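Local structure of protein giant-lens (Drosophila melanogaster, 3CGU) at the interface of chains A and B. The protein antagonises EGF receptor signalling in fly development by sequestering the activating ligand Spitz, without binding the receptor itself. Coordinates in Å, arbitrary orientation; residue numbers count along the deposited sequence, not the author numbering. Chains: chain A/B, Protein giant-lens.

The interface of chains A and B. Residues chain A 168-171; chain B 172-175.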
loop_
_atom_site.group_PDB
_atom_site.type_symbol
_atom_site.label_atom_id
_atom_site.label_comp_id
_atom_site.label_asym_id
_atom_site.label_seq_id
_atom_site.Cartn_x
_atom_site.Cartn_y
_atom_site.Cartn_z
ATOM N N PHE A 168 15.532 -1.897 0.753
ATOM C CA PHE A 168 15.680 -0.984 -0.378
ATOM C C PHE A 168 14.367 -0.468 -0.955
ATOM O O PHE A 168 14.282 -0.155 -2.142
ATOM C CB PHE A 168 16.520 -1.653 -1.470
ATOM C CG PHE A 168 17.922 -1.962 -1.040
ATOM C CD1 PHE A 168 18.420 -3.254 -1.125
ATOM C CD2 PHE A 168 18.736 -0.960 -0.525
ATOM C CE1 PHE A 168 19.718 -3.539 -0.717
ATOM C CE2 PHE A 168 20.030 -1.239 -0.115
ATOM C CZ PHE A 168 20.521 -2.528 -0.213
ATOM N N LEU A 169 13.351 -0.369 -0.106
ATOM C CA LEU A 169 12.038 0.066 -0.527
ATOM C C LEU A 169 11.402 0.888 0.565
ATOM O O LEU A 169 11.132 0.388 1.654
ATOM C CB LEU A 169 11.152 -1.137 -0.832
ATOM C CG LEU A 169 9.702 -0.858 -1.236
ATOM C CD1 LEU A 169 9.648 0.055 -2.459
ATOM C CD2 LEU A 169 8.979 -2.169 -1.522
ATOM N N ASP A 170 11.166 2.161 0.266
ATOM C CA ASP A 170 10.455 3.055 1.168
ATOM C C ASP A 170 9.136 3.493 0.549
ATOM O O ASP A 170 9.027 3.704 -0.657
ATOM C CB ASP A 170 11.304 4.284 1.475
ATOM C CG ASP A 170 12.720 3.925 1.865
ATOM O OD1 ASP A 170 13.629 4.765 1.633
ATOM O OD2 ASP A 170 12.934 2.799 2.395
ATOM N N GLU A 171 8.127 3.634 1.384
ATOM C CA GLU A 171 6.823 3.996 0.906
ATOM C C GLU A 171 6.441 5.233 1.671
ATOM O O GLU A 171 6.431 5.225 2.897
ATOM C CB GLU A 171 5.829 2.859 1.164
ATOM C CG GLU A 171 4.378 3.231 0.893
ATOM C CD GLU A 171 3.395 2.130 1.310
ATOM O OE1 GLU A 171 2.414 2.445 2.040
ATOM O OE2 GLU A 171 3.613 0.952 0.919
ATOM N N VAL B 172 4.148 7.590 -2.771
ATOM C CA VAL B 172 5.403 7.565 -3.499
ATOM C C VAL B 172 6.174 6.309 -3.118
ATOM O O VAL B 172 6.591 6.161 -1.993
ATOM C CB VAL B 172 6.289 8.818 -3.147
ATOM C CG1 VAL B 172 7.594 8.773 -3.856
ATOM C CG2 VAL B 172 5.564 10.116 -3.448
ATOM N N ASN B 173 6.367 5.397 -4.047
ATOM C CA ASN B 173 7.252 4.286 -3.786
ATOM C C ASN B 173 8.643 4.586 -4.311
ATOM O O ASN B 173 8.819 4.877 -5.495
ATOM C CB ASN B 173 6.724 3.018 -4.441
ATOM C CG ASN B 173 5.816 2.242 -3.530
ATOM O OD1 ASN B 173 6.135 1.129 -3.139
ATOM N ND2 ASN B 173 4.692 2.835 -3.159
ATOM N N ILE B 174 9.639 4.530 -3.446
ATOM C CA ILE B 174 10.981 4.759 -3.917
ATOM C C ILE B 174 11.857 3.513 -3.821
ATOM O O ILE B 174 12.138 3.012 -2.727
ATOM C CB ILE B 174 11.625 5.999 -3.255
ATOM C CG1 ILE B 174 13.143 5.854 -3.230
ATOM C CG2 ILE B 174 11.054 6.232 -1.875
ATOM C CD1 ILE B 174 13.825 7.123 -2.758
ATOM N N ASN B 175 12.257 3.001 -4.984
ATOM C CA ASN B 175 13.160 1.852 -5.065
ATOM C C ASN B 175 14.638 2.232 -5.167
ATOM O O ASN B 175 15.008 3.091 -5.960
ATOM C CB ASN B 175 12.793 0.980 -6.263
ATOM C CG ASN B 175 11.632 0.070 -5.980
ATOM O OD1 ASN B 175 10.593 0.129 -6.651
ATOM N ND2 ASN B 175 11.791 -0.777 -4.969
#
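Strand 169-176 of chain A, entered from the loop residue A:Phe168, runs antiparallel to the same strand of chain B, so that an edge-to-edge beta pairing joins two copies of Argos through their third two-fingered domains in this crystal of the unliganded protein; the pairing may be a feature of the crystal and need not persist in solution. The register pairs A:Leu169 with B:Asn175, A:Asp170 with B:Ile174 and A:Glu171 with B:Asn173; the two-fold symmetry repeats this arrangement with the chains exchanged. A:Asp170 and B:Ile174 grip each other by a reciprocal pair of backbone hydrogen bonds. The amide N of B:Ile174 gives to O of A:Asp170 at 3.0 Å, and the amide N of A:Asp170 returns a longer bond to O of B:Ile174 at 3.3 Å. On one face of the ribbon A:Leu169 lies alongside B:Asn175, its CD1 3.4 Å from the carboxamide ND2. With CG anti to the backbone N (chi1 177°), the leucine side chain extends towards the partner strand, and the same CD1 comes within 3.7 Å of OD1 of B:Asn173, one methyl thus meeting two asparagine amides. Further along this face the aliphatic CG of A:Glu171 lies 4.1 Å from ND2 of B:Asn173, the two side chains pointing the same way. The opposite face carries A:Asp170 and B:Ile174, where the branch methyl CG2 of the isoleucine rests 3.9 Å from CB of the aspartate.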